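Local coordinates for uncharacterized protein (Shewanella amazonensis, PDB 2QVP), which is probably a zinc-dependent hydrolase of the peptidase M14 family, perhaps acting as a metallocarboxypeptidase, at residues R26-L31 against H50-L55. Sequence-based numbering, arbitrary orientation.
Sequences RFYSLL and HHPLYL
In Tyr28, His51 and Tyr54 alike, chi1 sets CG anti to the carbonyl carbon and beside the backbone N; for Tyr28 (chi1 -74°) this sends the phenol from helix 24-38 across to strand 51-57. Tyrosine suits the place because the axes of 26-31 and 51-55 come no closer than 11.1 Å, a gap its long, flat side chain can span while keeping a polar tip. That tip donates a hydrogen bond from Tyr28 OH to Pro52 O, 2.7 Å away, in the carbonyl plane and on a lone pair, with a C=O...donor angle of 142°. Pro52 serves the phenol twice, adding ring CH groups to its carbonyl: CG lies off-centre over the Tyr28 ring, 4.3 Å from the centroid, in a CH-pi contact. His51 crosses the tyrosine at about a right angle, its flat imidazole bringing ND1 to the ring's edge, 3.9 Å from Tyr28 CE2. Tyr54 crosses it obliquely, planes at 76°; its ring is broad enough to set CE2 3.7 Å from Tyr28 CE1 and still meet Leu31, whose apolar branch CD2 lies 4.2 Å from Tyr54 CD2. A leucine in place of Tyr28 would probably loosen the helix from the strand, since the bond to Pro52 O and much of the aromatic contact would go. Away from the predicted active site, the contact joins helix 24-38 to the edge region of the mixed sheet, where 51-57 runs antiparallel to outermost strand 41-48; Pro110 of helix 110-115 also touches Tyr28 and His51, and Phe27 and Leu31 pack against helix 80-91.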
loop_
_atom_site.group_PDB
_atom_site.type_symbol
_atom_site.label_atom_id
_atom_site.label_comp_id
_atom_site.label_asym_id
_atom_site.label_seq_id
_atom_site.Cartn_x
_atom_site.Cartn_y
_atom_site.Cartn_z
ATOM N N ARG A 26 -12.330 -14.733 -4.161
ATOM C CA ARG A 26 -11.076 -15.471 -4.165
ATOM C C ARG A 26 -10.016 -14.732 -3.351
ATOM O O ARG A 26 -9.246 -15.374 -2.629
ATOM C CB ARG A 26 -10.553 -15.724 -5.598
ATOM C CG ARG A 26 -9.153 -16.425 -5.671
ATOM C CD ARG A 26 -9.142 -17.817 -5.043
ATOM N NE ARG A 26 -9.987 -18.730 -5.818
ATOM C CZ ARG A 26 -9.649 -19.282 -6.986
ATOM N NH1 ARG A 26 -8.459 -19.071 -7.545
ATOM N NH2 ARG A 26 -10.513 -20.084 -7.601
ATOM N N PHE A 27 -9.938 -13.408 -3.526
ATOM C CA PHE A 27 -9.028 -12.567 -2.769
ATOM C C PHE A 27 -9.189 -12.738 -1.246
ATOM O O PHE A 27 -8.222 -13.053 -0.536
ATOM C CB PHE A 27 -9.180 -11.077 -3.142
ATOM C CG PHE A 27 -8.240 -10.211 -2.386
ATOM C CD1 PHE A 27 -6.890 -10.209 -2.722
ATOM C CD2 PHE A 27 -8.670 -9.481 -1.283
ATOM C CE1 PHE A 27 -6.005 -9.479 -1.990
ATOM C CE2 PHE A 27 -7.784 -8.750 -0.537
ATOM C CZ PHE A 27 -6.446 -8.752 -0.889
ATOM N N TYR A 28 -10.411 -12.531 -0.742
ATOM C CA TYR A 28 -10.677 -12.676 0.685
ATOM C C TYR A 28 -10.488 -14.105 1.155
ATOM O O TYR A 28 -10.017 -14.298 2.245
ATOM C CB TYR A 28 -12.071 -12.187 1.060
ATOM C CG TYR A 28 -12.270 -10.686 1.070
ATOM C CD1 TYR A 28 -11.488 -9.868 1.881
ATOM C CD2 TYR A 28 -13.339 -10.102 0.386
ATOM C CE1 TYR A 28 -11.730 -8.504 1.966
ATOM C CE2 TYR A 28 -13.582 -8.742 0.457
ATOM C CZ TYR A 28 -12.775 -7.950 1.246
ATOM O OH TYR A 28 -13.012 -6.605 1.338
ATOM N N SER A 29 -10.820 -15.097 0.334
ATOM C CA SER A 29 -10.547 -16.502 0.701
ATOM C C SER A 29 -9.065 -16.785 0.949
ATOM O O SER A 29 -8.687 -17.360 1.990
ATOM C CB SER A 29 -11.036 -17.423 -0.392
ATOM O OG SER A 29 -12.445 -17.398 -0.392
ATOM N N LEU A 30 -8.223 -16.333 0.014
ATOM C CA LEU A 30 -6.789 -16.556 0.121
ATOM C C LEU A 30 -6.146 -15.701 1.220
ATOM O O LEU A 30 -5.186 -16.139 1.848
ATOM C CB LEU A 30 -6.089 -16.360 -1.228
ATOM C CG LEU A 30 -6.577 -17.281 -2.347
ATOM C CD1 LEU A 30 -5.935 -16.885 -3.694
ATOM C CD2 LEU A 30 -6.391 -18.768 -2.038
ATOM N N LEU A 31 -6.690 -14.520 1.450
ATOM C CA LEU A 31 -6.227 -13.638 2.487
ATOM C C LEU A 31 -6.521 -14.281 3.845
ATOM O O LEU A 31 -5.695 -14.171 4.735
ATOM C CB LEU A 31 -6.905 -12.276 2.384
ATOM C CG LEU A 31 -6.461 -11.197 3.399
ATOM C CD1 LEU A 31 -4.958 -10.828 3.231
ATOM C CD2 LEU A 31 -7.291 -9.997 3.252
ATOM N N HIS A 50 -20.663 -3.777 1.815
ATOM C CA HIS A 50 -20.740 -5.080 2.520
ATOM C C HIS A 50 -19.489 -5.963 2.360
ATOM O O HIS A 50 -19.572 -7.182 2.502
ATOM C CB HIS A 50 -22.033 -5.832 2.133
ATOM C CG HIS A 50 -23.258 -4.992 2.295
ATOM N ND1 HIS A 50 -23.790 -4.699 3.530
ATOM C CD2 HIS A 50 -24.008 -4.324 1.389
ATOM C CE1 HIS A 50 -24.838 -3.912 3.376
ATOM N NE2 HIS A 50 -24.990 -3.667 2.086
ATOM N N HIS A 51 -18.349 -5.324 2.077
ATOM C CA HIS A 51 -17.039 -5.965 1.974
ATOM C C HIS A 51 -16.206 -5.372 3.114
ATOM O O HIS A 51 -16.167 -4.149 3.276
ATOM C CB HIS A 51 -16.336 -5.692 0.640
ATOM C CG HIS A 51 -17.025 -6.262 -0.559
ATOM N ND1 HIS A 51 -17.091 -7.612 -0.804
ATOM C CD2 HIS A 51 -17.627 -5.659 -1.612
ATOM C CE1 HIS A 51 -17.721 -7.823 -1.947
ATOM N NE2 HIS A 51 -18.054 -6.654 -2.460
ATOM N N PRO A 52 -15.535 -6.219 3.903
ATOM C CA PRO A 52 -14.814 -5.666 5.036
ATOM C C PRO A 52 -13.527 -4.960 4.666
ATOM O O PRO A 52 -12.839 -5.401 3.744
ATOM C CB PRO A 52 -14.486 -6.921 5.867
ATOM C CG PRO A 52 -14.372 -8.030 4.813
ATOM C CD PRO A 52 -15.396 -7.698 3.809
ATOM N N LEU A 53 -13.253 -3.849 5.351
ATOM C CA LEU A 53 -11.958 -3.179 5.290
ATOM C C LEU A 53 -11.161 -3.669 6.498
ATOM O O LEU A 53 -11.408 -3.241 7.634
ATOM C CB LEU A 53 -12.043 -1.646 5.340
ATOM C CG LEU A 53 -12.394 -0.848 4.099
ATOM C CD1 LEU A 53 -13.854 -1.105 3.702
ATOM C CD2 LEU A 53 -12.100 0.686 4.360
ATOM N N TYR A 54 -10.188 -4.544 6.234
ATOM C CA TYR A 54 -9.354 -5.137 7.273
ATOM C C TYR A 54 -8.067 -4.420 7.628
ATOM O O TYR A 54 -7.414 -3.807 6.788
ATOM C CB TYR A 54 -8.884 -6.553 6.848
ATOM C CG TYR A 54 -9.943 -7.615 6.818
ATOM C CD1 TYR A 54 -10.538 -8.066 8.004
ATOM C CD2 TYR A 54 -10.325 -8.227 5.610
ATOM C CE1 TYR A 54 -11.508 -9.067 7.988
ATOM C CE2 TYR A 54 -11.278 -9.238 5.588
ATOM C CZ TYR A 54 -11.881 -9.633 6.778
ATOM O OH TYR A 54 -12.834 -10.617 6.774
ATOM N N LEU A 55 -7.698 -4.550 8.892
ATOM C CA LEU A 55 -6.375 -4.216 9.370
ATOM C C LEU A 55 -5.848 -5.541 9.916
ATOM O O LEU A 55 -6.401 -6.074 10.868
ATOM C CB LEU A 55 -6.388 -3.171 10.475
ATOM C CG LEU A 55 -4.962 -2.848 10.970
ATOM C CD1 LEU A 55 -4.165 -2.092 9.859
ATOM C CD2 LEU A 55 -5.055 -2.090 12.263
#